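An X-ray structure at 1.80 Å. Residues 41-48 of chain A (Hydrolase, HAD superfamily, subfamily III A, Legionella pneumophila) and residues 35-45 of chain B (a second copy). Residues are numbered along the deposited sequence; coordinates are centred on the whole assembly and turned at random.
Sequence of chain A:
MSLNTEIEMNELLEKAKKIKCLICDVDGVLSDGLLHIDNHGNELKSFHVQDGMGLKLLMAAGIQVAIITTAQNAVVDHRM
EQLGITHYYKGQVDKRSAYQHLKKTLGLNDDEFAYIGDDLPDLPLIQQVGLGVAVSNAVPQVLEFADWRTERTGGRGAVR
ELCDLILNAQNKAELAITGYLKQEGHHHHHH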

ATOM      1  N   GLY A  41      -5.624  20.999   1.358  1.00 44.73           N
ATOM      2  CA  GLY A  41      -5.208  20.767   2.751  1.00 43.25           C
ATOM      3  C   GLY A  41      -6.078  19.861   3.617  1.00 40.53           C
ATOM      4  O   GLY A  41      -5.813  19.746   4.812  1.00 40.73           O
ATOM      5  N   ASN A  42      -7.105  19.212   3.049  1.00 38.08           N
ATOM      6  CA  ASN A  42      -7.792  18.146   3.774  1.00 36.74           C
ATOM      7  C   ASN A  42      -6.788  17.018   4.010  1.00 34.71           C
ATOM      8  O   ASN A  42      -5.831  16.904   3.235  1.00 34.04           O
ATOM      9  CB  ASN A  42      -8.962  17.586   2.977  1.00 38.02           C
ATOM     10  CG  ASN A  42      -9.900  16.691   3.837  1.00 40.24           C
ATOM     11  OD1 ASN A  42      -9.869  16.685   5.101  1.00 43.97           O
ATOM     12  ND2 ASN A  42     -10.745  15.923   3.132  1.00 44.99           N
ATOM     13  N   GLU A  43      -6.994  16.229   5.058  1.00 34.16           N
ATOM     14  CA  GLU A  43      -6.031  15.158   5.470  1.00 32.28           C
ATOM     15  C   GLU A  43      -6.811  13.893   5.730  1.00 32.90           C
ATOM     16  O   GLU A  43      -7.984  13.938   6.181  1.00 32.06           O
ATOM     17  CB  GLU A  43      -5.284  15.503   6.766  1.00 35.23           C
ATOM     18  CG  GLU A  43      -4.545  16.844   6.817  1.00 40.29           C
ATOM     19  CD  GLU A  43      -4.274  17.298   8.259  1.00 48.30           C
ATOM     20  OE1 GLU A  43      -5.050  18.126   8.816  1.00 49.61           O
ATOM     21  OE2 GLU A  43      -3.290  16.812   8.844  1.00 52.33           O
ATOM     22  N   LEU A  44      -6.153  12.751   5.531  1.00 29.90           N
ATOM     23  CA  LEU A  44      -6.810  11.498   5.881  1.00 30.16           C
ATOM     24  C   LEU A  44      -5.759  10.629   6.496  1.00 29.36           C
ATOM     25  O   LEU A  44      -4.553  10.881   6.312  1.00 29.29           O
ATOM     26  CB  LEU A  44      -7.358  10.814   4.623  1.00 30.04           C
ATOM     27  CG  LEU A  44      -8.348  11.559   3.770  1.00 31.25           C
ATOM     28  CD1 LEU A  44      -7.618  12.231   2.594  1.00 34.32           C
ATOM     29  CD2 LEU A  44      -9.346  10.540   3.182  1.00 36.63           C
ATOM     30  N   LYS A  45      -6.195   9.654   7.276  1.00 27.23           N
ATOM     31  CA  LYS A  45      -5.326   8.556   7.702  1.00 26.40           C
ATOM     32  C   LYS A  45      -6.085   7.259   7.428  1.00 26.64           C
ATOM     33  O   LYS A  45      -7.323   7.257   7.327  1.00 26.74           O
ATOM     34  CB  LYS A  45      -5.035   8.575   9.212  1.00 26.70           C
ATOM     35  CG  LYS A  45      -4.558   9.934   9.755  1.00 28.17           C
ATOM     36  CD  LYS A  45      -4.385   9.903  11.269  1.00 29.14           C
ATOM     37  CE  LYS A  45      -3.857  11.238  11.793  1.00 33.05           C
ATOM     38  NZ  LYS A  45      -2.569  11.768  11.143  1.00 30.83           N
ATOM     39  N   SER A  46      -5.352   6.150   7.463  1.00 24.58           N
ATOM     40  CA  SER A  46      -5.934   4.844   7.121  1.00 25.19           C
ATOM     41  C   SER A  46      -5.750   3.918   8.303  1.00 26.39           C
ATOM     42  O   SER A  46      -4.584   3.682   8.718  1.00 27.43           O
ATOM     43  CB  SER A  46      -5.175   4.284   5.890  1.00 24.96           C
ATOM     44  OG  SER A  46      -5.342   5.219   4.824  1.00 24.95           O
ATOM     45  N   PHE A  47      -6.864   3.386   8.857  1.00 24.23           N
ATOM     46  CA  PHE A  47      -6.810   2.487  10.027  1.00 25.53           C
ATOM     47  C   PHE A  47      -7.195   1.077   9.579  1.00 26.80           C
ATOM     48  O   PHE A  47      -7.799   0.933   8.533  1.00 31.05           O
ATOM     49  CB  PHE A  47      -7.816   2.975  11.074  1.00 25.82           C
ATOM     50  CG  PHE A  47      -7.531   4.372  11.568  1.00 27.75           C
ATOM     51  CD1 PHE A  47      -6.592   4.574  12.596  1.00 27.75           C
ATOM     52  CD2 PHE A  47      -8.185   5.471  11.012  1.00 28.60           C
ATOM     53  CE1 PHE A  47      -6.244   5.873  13.059  1.00 25.35           C
ATOM     54  CE2 PHE A  47      -7.874   6.777  11.454  1.00 28.89           C
ATOM     55  CZ  PHE A  47      -6.923   6.996  12.505  1.00 27.44           C
ATOM     56  N   HIS A  48      -6.904   0.040  10.364  1.00 26.48           N
ATOM     57  CA  HIS A  48      -7.145  -1.299   9.888  1.00 25.19           C
ATOM     58  C   HIS A  48      -8.274  -1.931  10.723  1.00 24.96           C
ATOM     59  O   HIS A  48      -8.282  -1.845  11.952  1.00 25.67           O
ATOM     60  CB  HIS A  48      -5.852  -2.135  10.011  1.00 25.06           C
ATOM     61  CG  HIS A  48      -5.927  -3.413   9.231  1.00 26.35           C
ATOM     62  ND1 HIS A  48      -6.701  -4.509   9.640  1.00 27.50           N
ATOM     63  CD2 HIS A  48      -5.371  -3.756   8.053  1.00 28.53           C
ATOM     64  CE1 HIS A  48      -6.613  -5.460   8.722  1.00 28.92           C
ATOM     65  NE2 HIS A  48      -5.815  -5.027   7.745  1.00 30.13           N
TER
ATOM     66  N   LEU B  35      -9.567   1.478   6.503  1.00 25.52           N
ATOM     67  CA  LEU B  35     -10.644   2.444   6.538  1.00 27.21           C
ATOM     68  C   LEU B  35     -10.020   3.795   6.420  1.00 28.14           C
ATOM     69  O   LEU B  35      -9.271   4.259   7.334  1.00 28.32           O
ATOM     70  CB  LEU B  35     -11.361   2.321   7.884  1.00 29.05           C
ATOM     71  CG  LEU B  35     -11.778   0.919   8.308  1.00 30.64           C
ATOM     72  CD1 LEU B  35     -12.284   1.046   9.801  1.00 37.39           C
ATOM     73  CD2 LEU B  35     -12.883   0.343   7.370  1.00 30.89           C
ATOM     74  N   HIS B  36     -10.248   4.470   5.293  1.00 28.21           N
ATOM     75  CA  HIS B  36      -9.620   5.765   5.105  1.00 26.42           C
ATOM     76  C   HIS B  36     -10.614   6.822   5.589  1.00 29.14           C
ATOM     77  O   HIS B  36     -11.807   6.738   5.251  1.00 30.98           O
ATOM     78  CB  HIS B  36      -9.280   6.020   3.635  1.00 28.34           C
ATOM     79  CG  HIS B  36      -8.680   4.840   2.929  1.00 26.99           C
ATOM     80  ND1 HIS B  36      -7.385   4.419   3.152  1.00 28.49           N
ATOM     81  CD2 HIS B  36      -9.179   4.036   1.952  1.00 29.16           C
ATOM     82  CE1 HIS B  36      -7.120   3.386   2.363  1.00 28.06           C
ATOM     83  NE2 HIS B  36      -8.185   3.131   1.621  1.00 28.16           N
ATOM     84  N   ILE B  37     -10.169   7.708   6.478  1.00 29.08           N
ATOM     85  CA  ILE B  37     -11.074   8.636   7.141  1.00 30.80           C
ATOM     86  C   ILE B  37     -10.511  10.019   6.972  1.00 31.64           C
ATOM     87  O   ILE B  37      -9.310  10.271   7.215  1.00 30.49           O
ATOM     88  CB  ILE B  37     -11.251   8.278   8.658  1.00 31.22           C
ATOM     89  CG1 ILE B  37     -11.865   6.864   8.840  1.00 31.36           C
ATOM     90  CG2 ILE B  37     -12.179   9.308   9.344  1.00 33.21           C
ATOM     91  CD1 ILE B  37     -11.909   6.460  10.389  1.00 29.32           C
ATOM     92  N   ASP B  38     -11.361  10.974   6.599  1.00 32.62           N
ATOM     93  CA  ASP B  38     -10.869  12.328   6.505  1.00 33.05           C
ATOM     94  C   ASP B  38     -11.212  13.238   7.722  1.00 35.15           C
ATOM     95  O   ASP B  38     -11.818  12.775   8.686  1.00 34.95           O
ATOM     96  CB  ASP B  38     -11.196  12.960   5.121  1.00 33.54           C
ATOM     97  CG  ASP B  38     -12.599  13.536   5.030  1.00 37.12           C
ATOM     98  OD1 ASP B  38     -13.362  13.464   6.013  1.00 35.75           O
ATOM     99  OD2 ASP B  38     -12.916  14.057   3.938  1.00 38.47           O
ATOM    100  N   ASN B  39     -10.761  14.490   7.677  1.00 37.32           N
ATOM    101  CA  ASN B  39     -11.008  15.451   8.761  1.00 42.17           C
ATOM    102  C   ASN B  39     -12.498  15.769   8.972  1.00 44.81           C
ATOM    103  O   ASN B  39     -12.888  16.286  10.018  1.00 46.19           O
ATOM    104  CB  ASN B  39     -10.293  16.766   8.467  1.00 43.03           C
ATOM    105  CG  ASN B  39      -8.838  16.726   8.845  1.00 44.55           C
ATOM    106  OD1 ASN B  39      -8.427  15.935   9.720  1.00 46.85           O
ATOM    107  ND2 ASN B  39      -8.046  17.609   8.242  1.00 45.22           N
ATOM    108  N   HIS B  40     -13.312  15.519   7.950  1.00 45.94           N
ATOM    109  CA  HIS B  40     -14.740  15.797   8.071  1.00 48.65           C
ATOM    110  C   HIS B  40     -15.537  14.525   8.382  1.00 47.89           C
ATOM    111  O   HIS B  40     -16.757  14.566   8.438  1.00 49.98           O
ATOM    112  CB  HIS B  40     -15.272  16.491   6.809  1.00 49.52           C
ATOM    113  CG  HIS B  40     -14.466  17.680   6.378  1.00 54.97           C
ATOM    114  ND1 HIS B  40     -13.670  17.670   5.246  1.00 57.82           N
ATOM    115  CD2 HIS B  40     -14.335  18.916   6.919  1.00 57.64           C
ATOM    116  CE1 HIS B  40     -13.083  18.847   5.114  1.00 59.12           C
ATOM    117  NE2 HIS B  40     -13.472  19.620   6.112  1.00 60.32           N
ATOM    118  N   GLY B  41     -14.858  13.400   8.608  1.00 44.73           N
ATOM    119  CA  GLY B  41     -15.551  12.114   8.794  1.00 43.25           C
ATOM    120  C   GLY B  41     -16.056  11.387   7.552  1.00 40.53           C
ATOM    121  O   GLY B  41     -16.736  10.373   7.692  1.00 40.73           O
ATOM    122  N   ASN B  42     -15.740  11.872   6.343  1.00 38.08           N
ATOM    123  CA  ASN B  42     -15.976  11.070   5.145  1.00 36.74           C
ATOM    124  C   ASN B  42     -15.096   9.823   5.234  1.00 34.71           C
ATOM    125  O   ASN B  42     -14.063   9.874   5.912  1.00 34.04           O
ATOM    126  CB  ASN B  42     -15.605  11.828   3.877  1.00 38.02           C
ATOM    127  CG  ASN B  42     -16.141  11.140   2.589  1.00 40.24           C
ATOM    128  OD1 ASN B  42     -17.031  10.243   2.612  1.00 43.97           O
ATOM    129  ND2 ASN B  42     -15.582  11.572   1.448  1.00 44.99           N
ATOM    130  N   GLU B  43     -15.507   8.740   4.586  1.00 34.16           N
ATOM    131  CA  GLU B  43     -14.802   7.421   4.679  1.00 32.28           C
ATOM    132  C   GLU B  43     -14.636   6.873   3.283  1.00 32.90           C
ATOM    133  O   GLU B  43     -15.493   7.104   2.391  1.00 32.06           O
ATOM    134  CB  GLU B  43     -15.596   6.383   5.482  1.00 35.23           C
ATOM    135  CG  GLU B  43     -16.044   6.776   6.893  1.00 40.29           C
ATOM    136  CD  GLU B  43     -17.209   5.908   7.391  1.00 48.30           C
ATOM    137  OE1 GLU B  43     -18.397   6.332   7.297  1.00 49.61           O
ATOM    138  OE2 GLU B  43     -16.938   4.791   7.864  1.00 52.33           O
ATOM    139  N   LEU B  44     -13.586   6.074   3.091  1.00 29.90           N
ATOM    140  CA  LEU B  44     -13.439   5.416   1.800  1.00 30.16           C
ATOM    141  C   LEU B  44     -12.951   4.031   2.088  1.00 29.36           C
ATOM    142  O   LEU B  44     -12.434   3.766   3.188  1.00 29.29           O
ATOM    143  CB  LEU B  44     -12.400   6.148   0.942  1.00 30.04           C
ATOM    144  CG  LEU B  44     -12.623   7.602   0.625  1.00 31.25           C
ATOM    145  CD1 LEU B  44     -11.829   8.476   1.612  1.00 34.32           C
ATOM    146  CD2 LEU B  44     -12.077   7.879  -0.791  1.00 36.63           C
ATOM    147  N   LYS B  45     -13.169   3.131   1.142  1.00 27.23           N
ATOM    148  CA  LYS B  45     -12.499   1.829   1.145  1.00 26.40           C
ATOM    149  C   LYS B  45     -11.925   1.625  -0.256  1.00 26.64           C
ATOM    150  O   LYS B  45     -12.387   2.243  -1.228  1.00 26.74           O
ATOM    151  CB  LYS B  45     -13.468   0.660   1.389  1.00 26.70           C
ATOM    152  CG  LYS B  45     -14.392   0.836   2.607  1.00 28.17           C
ATOM    153  CD  LYS B  45     -15.387  -0.311   2.727  1.00 29.14           C
ATOM    154  CE  LYS B  45     -16.262  -0.157   3.971  1.00 33.05           C
ATOM    155  NZ  LYS B  45     -15.526   0.023   5.308  1.00 30.83           N
TER

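Strand 43-48 of chain A and strand 35-38 of chain B run antiparallel, extending a sheet from one copy of the protein into the other. Two residue pairs satisfy their backbone groups mutually. A:Lys45 N donates to B:Ile37 O (3.2 Å) and B:Ile37 N to A:Lys45 O (3.0 Å); two residues on, A:Phe47 N reaches B:Leu35 O (3.0 Å) and B:Leu35 N reaches A:Phe47 O at 2.7 Å. The intervening pairs, A:Leu44 with B:Asp38 and A:Ser46 with B:His36, are non-hydrogen-bonded and bring their CA atoms to 4.2 and 4.3 Å. The ladder frays past B:Asp38, where B:Asn39 N makes only a weak bond to A:Glu43 O (3.2 Å).

B:His36 is served on its other side by its own hairpin, its N bonding B:Leu44 O (3.1 Å) and its O accepting from B:Leu44 N (2.9 Å). Its side chain turns to the same sheet face as A:Ser46, and B:His36 ND1 lies 2.8 Å from A:Ser46 OG, near the ring plane, where an imidazole nitrogen can hydrogen-bond; either atom could be the donor.

B:Asp38 suits the start of the type I turn because its carboxylate can accept several hydrogens. OD1 takes those of B:His40 N (2.8 Å) and B:Asn42 N (2.9 Å), leaving OD2 to accept from A:Asn42 ND2 at 3.0 Å. The turn closes at B:Gly41, whose positive phi would jam a CB against the preceding carbonyl. Amide and carboxylate pair again where B:Asn39 ND2 donates to A:Glu43 OE1 (3.1 Å, 169°).

Apolar side chains fill in around these polar links. A:Phe47 CD2 packs 3.9 Å from B:Ile37 CD1 on one face, while on the other A:Leu44 CD2 meets B:Leu44 CD1 at 3.6 Å.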